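PDB 4MRU: SusD homolog from Bacteroides thetaiotaomicron, which probably binds mucin O-glycans at the cell surface as a SusD-like, TPR-like outer-membrane lipoprotein and probably hands them to a partner transporter. Local coordinates for residues 80-85 with 460-465; 92-97 with 109-114; 250-255 with 312-317. One frame throughout, in Å; residues are numbered along the deposited sequence.

Interaction 1 (80-85 with 460-465); sequences KAPFTD and RRLMYP
Pro465 is the bump of this contact, and residues around the start of helix 81-100 supply the hollow. Its ring lodges between the CA of Lys80, the hydroxyl of Thr84 and the side chain of Phe83; Pro465 CG lies 3.5 Å from Thr84 OG1 and 3.7 Å from Phe83 CD1. Pro465 CD lies off-centre above the Phe83 ring, a CH-pi contact 4.2 Å from the ring centroid. Phe83 can reach out this way because its CG stands anti to the backbone N (chi1 -178°), swinging the ring off the helix toward the loop 460-465.

Farther out along the same ring, Tyr464 turns its edge to the Phe83 face in an offset edge-to-face pair, centroids 5.8 Å apart and planes at 73°. The phenol oxygen of Tyr464 is spent elsewhere, on the carbonyl of Pro127, and one Tyr464 face carries Arg461 NH2, 3.3 Å above the ring plane and offset toward the rim. A second, looser fit brings Leu462 CD1 to 4.2 Å from Pro82 CG, where Met46 and Cys50 of helix 40-54 and Tyr125 of helix 104-125 close round the pair. The loop 460-465 thus packs on the start of helix 81-100, within the helical body of this SusD-like fold. No hydrogen bond joins the two segments, so their mutual hold rests on apolar fit and weak aromatic attraction.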
# COMPACT_ATOMS: atom_id res chain seq x y z
N LYS A 80 4.76 -17.17 5.03
CA LYS A 80 4.42 -17.86 3.81
C LYS A 80 3.48 -17.09 2.90
O LYS A 80 3.71 -17.03 1.69
CB LYS A 80 3.76 -19.22 4.15
CG LYS A 80 3.65 -20.12 2.95
CD LYS A 80 3.04 -21.47 3.29
CE LYS A 80 3.01 -22.41 2.07
NZ LYS A 80 1.63 -22.52 1.55
N ALA A 81 2.42 -16.50 3.45
CA ALA A 81 1.29 -16.06 2.61
C ALA A 81 1.60 -14.89 1.66
O ALA A 81 1.25 -14.96 0.50
CB ALA A 81 0.08 -15.71 3.46
N PRO A 82 2.30 -13.84 2.13
CA PRO A 82 2.54 -12.72 1.18
C PRO A 82 3.50 -13.01 -0.00
O PRO A 82 3.64 -12.17 -0.89
CB PRO A 82 3.14 -11.63 2.08
CG PRO A 82 2.77 -12.04 3.48
CD PRO A 82 2.84 -13.53 3.46
N PHE A 83 4.20 -14.13 0.03
CA PHE A 83 5.19 -14.51 -1.01
C PHE A 83 4.69 -15.74 -1.69
O PHE A 83 4.28 -15.70 -2.87
CB PHE A 83 6.59 -14.75 -0.40
CG PHE A 83 7.66 -15.09 -1.41
CD1 PHE A 83 7.87 -16.38 -1.78
CD2 PHE A 83 8.46 -14.11 -1.96
CE1 PHE A 83 8.84 -16.72 -2.71
CE2 PHE A 83 9.43 -14.42 -2.89
CZ PHE A 83 9.62 -15.72 -3.26
N THR A 84 4.68 -16.85 -0.95
CA THR A 84 4.38 -18.14 -1.55
C THR A 84 2.93 -18.23 -2.04
O THR A 84 2.67 -18.69 -3.14
CB THR A 84 4.66 -19.28 -0.57
OG1 THR A 84 6.04 -19.25 -0.15
CG2 THR A 84 4.37 -20.66 -1.24
N ASP A 85 1.96 -17.82 -1.22
CA ASP A 85 0.54 -17.90 -1.65
C ASP A 85 0.19 -16.94 -2.79
O ASP A 85 -0.51 -17.33 -3.74
CB ASP A 85 -0.40 -17.68 -0.46
CG ASP A 85 -0.28 -18.78 0.59
OD1 ASP A 85 0.36 -19.81 0.31
OD2 ASP A 85 -0.78 -18.61 1.71
N ARG A 460 12.24 -2.68 6.95
CA ARG A 460 12.63 -2.19 5.62
C ARG A 460 12.18 -3.14 4.49
O ARG A 460 12.07 -2.74 3.35
CB ARG A 460 14.14 -1.99 5.60
CG ARG A 460 14.68 -1.09 6.71
CD ARG A 460 13.87 0.17 6.96
NE ARG A 460 13.98 1.11 5.89
CZ ARG A 460 13.52 2.36 5.92
NH1 ARG A 460 12.84 2.84 6.97
NH2 ARG A 460 13.68 3.12 4.87
N ARG A 461 11.85 -4.37 4.86
CA ARG A 461 11.33 -5.37 3.99
C ARG A 461 10.89 -6.57 4.84
O ARG A 461 11.16 -6.62 6.04
CB ARG A 461 12.39 -5.82 2.99
CG ARG A 461 13.63 -6.43 3.66
CD ARG A 461 14.68 -6.84 2.65
NE ARG A 461 14.33 -8.01 1.86
CZ ARG A 461 14.48 -9.29 2.23
NH1 ARG A 461 14.96 -9.61 3.43
NH2 ARG A 461 14.15 -10.26 1.39
N LEU A 462 10.24 -7.54 4.21
CA LEU A 462 9.95 -8.84 4.82
C LEU A 462 10.99 -9.87 4.39
O LEU A 462 11.54 -9.79 3.30
CB LEU A 462 8.59 -9.40 4.41
CG LEU A 462 7.37 -9.04 5.18
CD1 LEU A 462 6.18 -9.93 4.74
CD2 LEU A 462 7.63 -9.18 6.68
N MSE A 463 11.17 -10.88 5.23
CA MSE A 463 12.14 -11.94 5.01
C MSE A 463 11.51 -13.02 4.18
O MSE A 463 10.32 -13.23 4.25
CB MSE A 463 12.60 -12.56 6.34
CG MSE A 463 13.30 -11.52 7.19
SE MSE A 463 11.99 -10.70 8.43
CE MSE A 463 11.84 -12.18 9.74
N TYR A 464 12.31 -13.70 3.36
CA TYR A 464 11.78 -14.78 2.51
C TYR A 464 11.28 -15.93 3.36
O TYR A 464 11.76 -16.12 4.45
CB TYR A 464 12.84 -15.28 1.55
CG TYR A 464 13.28 -14.21 0.54
CD1 TYR A 464 12.38 -13.63 -0.33
CD2 TYR A 464 14.60 -13.84 0.44
CE1 TYR A 464 12.79 -12.70 -1.30
CE2 TYR A 464 15.03 -12.89 -0.49
CZ TYR A 464 14.14 -12.34 -1.37
OH TYR A 464 14.61 -11.43 -2.29
N PRO A 465 10.27 -16.65 2.88
CA PRO A 465 9.69 -17.71 3.71
C PRO A 465 10.61 -18.90 3.81
O PRO A 465 11.44 -19.14 2.91
CB PRO A 465 8.39 -18.07 2.98
CG PRO A 465 8.56 -17.62 1.60
CD PRO A 465 9.56 -16.48 1.61

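Interaction 2 (92-97 with 109-114); sequences PKYYAV and LAKLLR
The ring of Tyr94 carries Arg114 CD on one face, over its centre, while the backbone of Ala110 and Lys111 meets the ring at its edge. Tyr94 CD2 lies over one face of the Tyr95 ring, toward its rim. The contact joins the two antiparallel helices of a helical hairpin, 81-100 and 104-125, in this TPR-like SusD family member; the axes of segments 92-97 and 109-114 approach to 10.0 Å with 163° between their directions.

Arg114 CD makes a CH-pi contact 3.7 Å from the Tyr94 ring centroid. The arginine chain, CG anti to the backbone N and extended from CG to NE, lies obliquely across the ring, so that the aliphatic part does the covering. The guanidinium plane, tilted 29° from the ring, is carried past it; with Arg114 CZ 5.2 Å from the Tyr94 centroid, any cation-pi attraction is weak at most. The charged end has other partners: NE bonds to Tyr91 OH, NH1 makes a salt bridge with Glu162 of helix 152-173, and the group also meets Tyr130. Those bonds probably hold the arginine chain steady over the ring.

Tyr94 CG is anti to its backbone N (chi1 -177°), which sends the ring across the interhelical gap toward Ala110. There Tyr94 CE1 lies 3.6 Å from Ala110 O, although that carbonyl is already engaged by the helical N-H of Arg114. The small Ala110 side chain lets both neighbours come close: Ala110 CB lies 3.9 Å from Tyr94 CE1 and, one helical turn along, 3.8 Å from Val97 CG1.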
# COMPACT_ATOMS: atom_id res chain seq x y z
N PRO A 92 -1.01 -19.90 -11.95
CA PRO A 92 -1.97 -20.76 -12.68
C PRO A 92 -3.12 -19.96 -13.36
O PRO A 92 -3.60 -20.33 -14.44
CB PRO A 92 -2.50 -21.71 -11.58
CG PRO A 92 -1.47 -21.63 -10.47
CD PRO A 92 -0.98 -20.21 -10.51
N LYS A 93 -3.54 -18.85 -12.77
CA LYS A 93 -4.62 -18.06 -13.39
C LYS A 93 -4.08 -17.29 -14.59
O LYS A 93 -4.71 -17.28 -15.66
CB LYS A 93 -5.24 -17.12 -12.37
CG LYS A 93 -5.91 -17.81 -11.19
CD LYS A 93 -6.33 -16.73 -10.18
CE LYS A 93 -7.03 -17.32 -8.95
NZ LYS A 93 -6.19 -18.37 -8.33
N TYR A 94 -2.90 -16.69 -14.42
CA TYR A 94 -2.23 -15.95 -15.50
C TYR A 94 -2.00 -16.86 -16.70
O TYR A 94 -2.36 -16.50 -17.83
CB TYR A 94 -0.89 -15.36 -15.03
CG TYR A 94 -0.20 -14.52 -16.11
CD1 TYR A 94 -0.73 -13.30 -16.48
CD2 TYR A 94 0.95 -14.96 -16.75
CE1 TYR A 94 -0.13 -12.53 -17.46
CE2 TYR A 94 1.57 -14.18 -17.74
CZ TYR A 94 0.99 -12.97 -18.11
OH TYR A 94 1.50 -12.15 -19.08
N TYR A 95 -1.46 -18.05 -16.46
CA TYR A 95 -1.17 -18.96 -17.57
C TYR A 95 -2.43 -19.57 -18.19
O TYR A 95 -2.41 -19.91 -19.37
CB TYR A 95 -0.16 -20.04 -17.13
CG TYR A 95 1.30 -19.50 -17.05
CD1 TYR A 95 1.85 -18.77 -18.11
CD2 TYR A 95 2.13 -19.75 -15.94
CE1 TYR A 95 3.16 -18.28 -18.06
CE2 TYR A 95 3.44 -19.27 -15.89
CZ TYR A 95 3.94 -18.53 -16.94
OH TYR A 95 5.22 -18.05 -16.93
N ALA A 96 -3.53 -19.67 -17.44
CA ALA A 96 -4.79 -20.13 -18.01
C ALA A 96 -5.27 -19.15 -19.07
O ALA A 96 -5.71 -19.54 -20.16
CB ALA A 96 -5.86 -20.32 -16.93
N VAL A 97 -5.16 -17.86 -18.78
CA VAL A 97 -5.54 -16.87 -19.77
C VAL A 97 -4.71 -17.00 -21.01
O VAL A 97 -5.26 -16.99 -22.15
CB VAL A 97 -5.40 -15.42 -19.24
CG1 VAL A 97 -5.78 -14.42 -20.31
CG2 VAL A 97 -6.25 -15.22 -18.00
N LEU A 109 -5.16 -7.32 -20.31
CA LEU A 109 -5.69 -7.24 -18.95
C LEU A 109 -4.99 -8.23 -18.00
O LEU A 109 -4.70 -7.87 -16.85
CB LEU A 109 -7.20 -7.49 -18.94
CG LEU A 109 -8.02 -6.37 -19.57
CD1 LEU A 109 -9.49 -6.78 -19.66
CD2 LEU A 109 -7.90 -5.07 -18.80
N ALA A 110 -4.71 -9.45 -18.47
CA ALA A 110 -3.99 -10.39 -17.66
C ALA A 110 -2.62 -9.87 -17.28
O ALA A 110 -2.20 -9.96 -16.14
CB ALA A 110 -3.86 -11.72 -18.40
N LYS A 111 -1.91 -9.33 -18.27
CA LYS A 111 -0.61 -8.73 -18.06
C LYS A 111 -0.66 -7.59 -17.04
O LYS A 111 0.15 -7.49 -16.15
CB LYS A 111 -0.09 -8.27 -19.45
CG LYS A 111 1.31 -7.70 -19.48
CD LYS A 111 1.82 -7.46 -20.94
CE LYS A 111 2.04 -8.74 -21.71
NZ LYS A 111 2.44 -8.44 -23.10
N LEU A 112 -1.63 -6.70 -17.18
CA LEU A 112 -1.78 -5.56 -16.30
C LEU A 112 -2.08 -6.01 -14.88
O LEU A 112 -1.55 -5.44 -13.94
CB LEU A 112 -2.91 -4.64 -16.82
CG LEU A 112 -3.41 -3.51 -15.94
CD1 LEU A 112 -2.23 -2.59 -15.61
CD2 LEU A 112 -4.53 -2.73 -16.62
N LEU A 113 -2.89 -7.06 -14.72
CA LEU A 113 -3.22 -7.54 -13.41
C LEU A 113 -2.01 -8.21 -12.77
O LEU A 113 -1.76 -8.03 -11.58
CB LEU A 113 -4.39 -8.49 -13.46
CG LEU A 113 -5.70 -7.79 -13.76
CD1 LEU A 113 -6.73 -8.83 -14.09
CD2 LEU A 113 -6.18 -6.91 -12.60
N ARG A 114 -1.23 -8.94 -13.56
CA ARG A 114 -0.03 -9.54 -13.01
C ARG A 114 0.95 -8.47 -12.49
O ARG A 114 1.53 -8.60 -11.41
CB ARG A 114 0.63 -10.43 -14.02
CG ARG A 114 2.02 -10.88 -13.61
CD ARG A 114 2.44 -12.01 -14.52
NE ARG A 114 3.85 -12.35 -14.39
CZ ARG A 114 4.82 -11.90 -15.16
NH1 ARG A 114 4.61 -11.02 -16.14
NH2 ARG A 114 6.05 -12.35 -14.94

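Interaction 3 (250-255 with 312-317)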
# COMPACT_ATOMS: atom_id res chain seq x y z
N LEU A 250 -14.34 -9.82 8.02
CA LEU A 250 -14.26 -10.80 9.10
C LEU A 250 -13.15 -10.44 10.09
O LEU A 250 -13.35 -10.53 11.31
CB LEU A 250 -14.00 -12.22 8.58
CG LEU A 250 -15.16 -12.80 7.78
CD1 LEU A 250 -14.68 -14.04 7.03
CD2 LEU A 250 -16.36 -13.10 8.66
N CYS A 251 -11.98 -10.07 9.57
CA CYS A 251 -10.78 -9.85 10.38
C CYS A 251 -11.00 -8.79 11.43
O CYS A 251 -10.45 -8.88 12.53
CB CYS A 251 -9.58 -9.44 9.51
SG CYS A 251 -9.15 -10.65 8.21
N PHE A 252 -11.81 -7.78 11.09
CA PHE A 252 -11.96 -6.60 11.92
C PHE A 252 -13.25 -6.65 12.72
O PHE A 252 -13.27 -6.32 13.88
CB PHE A 252 -11.95 -5.35 11.05
CG PHE A 252 -10.64 -5.12 10.35
CD1 PHE A 252 -9.61 -4.44 10.98
CD2 PHE A 252 -10.44 -5.59 9.06
CE1 PHE A 252 -8.40 -4.24 10.36
CE2 PHE A 252 -9.24 -5.37 8.41
CZ PHE A 252 -8.21 -4.71 9.06
N ASN A 253 -14.33 -7.05 12.07
CA ASN A 253 -15.67 -6.99 12.66
C ASN A 253 -16.05 -8.24 13.43
O ASN A 253 -16.81 -8.15 14.37
CB ASN A 253 -16.72 -6.73 11.57
CG ASN A 253 -16.70 -5.29 11.07
OD1 ASN A 253 -16.01 -4.42 11.61
ND2 ASN A 253 -17.48 -5.04 10.01
N ASP A 254 -15.62 -9.40 12.99
CA ASP A 254 -16.15 -10.68 13.50
C ASP A 254 -15.12 -11.40 14.29
O ASP A 254 -15.36 -11.72 15.42
CB ASP A 254 -16.70 -11.56 12.36
CG ASP A 254 -17.81 -10.81 11.57
OD1 ASP A 254 -18.77 -10.34 12.21
OD2 ASP A 254 -17.63 -10.55 10.38
N TRP A 255 -13.95 -11.61 13.70
CA TRP A 255 -12.81 -12.15 14.47
C TRP A 255 -12.29 -11.15 15.49
O TRP A 255 -11.83 -11.55 16.56
CB TRP A 255 -11.65 -12.48 13.57
CG TRP A 255 -11.93 -13.42 12.44
CD1 TRP A 255 -13.07 -14.11 12.18
CD2 TRP A 255 -11.00 -13.76 11.41
NE1 TRP A 255 -12.93 -14.84 11.02
CE2 TRP A 255 -11.65 -14.67 10.55
CE3 TRP A 255 -9.68 -13.39 11.14
CZ2 TRP A 255 -11.01 -15.21 9.45
CZ3 TRP A 255 -9.06 -13.93 10.04
CH2 TRP A 255 -9.73 -14.80 9.19
N SER A 312 -10.61 2.05 18.86
CA SER A 312 -11.43 2.15 17.66
C SER A 312 -11.15 0.99 16.71
O SER A 312 -10.01 0.54 16.61
CB SER A 312 -11.15 3.48 16.95
OG SER A 312 -11.59 4.57 17.71
N ASN A 313 -12.18 0.58 15.99
CA ASN A 313 -12.09 -0.28 14.82
C ASN A 313 -12.09 0.56 13.56
O ASN A 313 -12.48 1.72 13.59
CB ASN A 313 -13.29 -1.23 14.79
CG ASN A 313 -13.12 -2.40 13.84
OD1 ASN A 313 -12.10 -2.58 13.19
ND2 ASN A 313 -14.14 -3.20 13.75
N ARG A 314 -11.67 -0.00 12.44
CA ARG A 314 -12.06 0.61 11.20
C ARG A 314 -13.57 0.45 11.02
O ARG A 314 -14.16 -0.45 11.56
CB ARG A 314 -11.27 0.04 10.00
CG ARG A 314 -11.46 -1.39 9.66
CD ARG A 314 -10.55 -1.75 8.47
NE ARG A 314 -11.13 -1.30 7.19
CZ ARG A 314 -10.92 -1.90 6.01
NH1 ARG A 314 -10.09 -2.93 5.90
NH2 ARG A 314 -11.53 -1.45 4.95
N LEU A 315 -14.15 1.37 10.23
CA LEU A 315 -15.57 1.36 9.90
C LEU A 315 -15.72 0.71 8.54
O LEU A 315 -15.29 1.26 7.54
CB LEU A 315 -16.11 2.78 9.87
CG LEU A 315 -17.60 2.93 9.52
CD1 LEU A 315 -18.46 2.24 10.58
CD2 LEU A 315 -17.98 4.38 9.34
N MSE A 316 -16.25 -0.51 8.50
CA MSE A 316 -16.46 -1.20 7.26
C MSE A 316 -17.60 -2.16 7.38
O MSE A 316 -18.05 -2.51 8.50
CB MSE A 316 -15.19 -1.97 6.92
CG MSE A 316 -14.98 -3.18 7.82
SE MSE A 316 -13.27 -4.02 7.28
CE MSE A 316 -13.69 -4.27 5.39
N THR A 317 -18.09 -2.60 6.22
CA THR A 317 -19.17 -3.60 6.14
C THR A 317 -18.74 -4.69 5.20
O THR A 317 -17.83 -4.49 4.38
CB THR A 317 -20.51 -3.01 5.62
OG1 THR A 317 -20.48 -2.90 4.18
CG2 THR A 317 -20.82 -1.62 6.26
O HOH W 1 -16.45 -1.77 11.29
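Phe252 leaves its helix with CG anti to the carbonyl carbon (chi1 -65°), presenting a face to Arg314. The arginine meets it from the crowded first rotamer, CG between the backbone N and the carbonyl carbon; with chi2 anti, this sets Arg314 CD over the ring, 3.6 Å from the Phe252 centroid. The bend at chi3 turns the guanidinium 70° to the ring plane, edge-on, with Arg314 NH1 3.6 Å from Phe252 CE2 in an off-centre cation-pi contact. Met316, a selenomethionine in the same crowded first rotamer with SE anti to CA, brings Met316 SE obliquely to 3.7 Å from Phe252 CD2, a Met-aromatic contact. The same SE sits 3.3 Å above the centre of the Arg314 guanidinium plane.

Asn253 ND2 donates to Met316 O at 3.0 Å, a fairly straight bond (162°) that leaves within the amide plane but reaches the carbonyl from above its plane. A water lies within hydrogen-bonding distance of Asn253 OD1 and Arg314 O and accepts from Met316 N, bridging amide and loop backbone. Asn313, its CG anti to the backbone N, sends ND2 to Phe252 O in a weak, bent bond of 3.2 Å; that carbonyl also accepts from Arg259 NH1.

In this SusD-like fold the contact joins the wide, pi-type turn 250-254 of helix 248-254 to an irregular loop, with strand 258-260 beside Asn313 and Tyr43 of helix 40-54 touching Phe252 and Arg314.

From the N terminus, the first segments met are on helix 81-100, which takes part in two contacts: its start in interaction 1, and a later part in interaction 2. Interaction 2 closes a short hairpin, with 11 residues between its segments, onto helix 104-125. Interaction 3 follows in series, bringing the loop before strand 322-325 back to helix 248-254. Both fall within the long span of chain that interaction 1 closes when the loop before helix 466-471 returns to the start of helix 81-100. None touches another: centres lie about 21 Å apart for interactions 1 and 2, and about 31 Å for 2 and 3. Helix 40-54 borders both interactions 1 and 3.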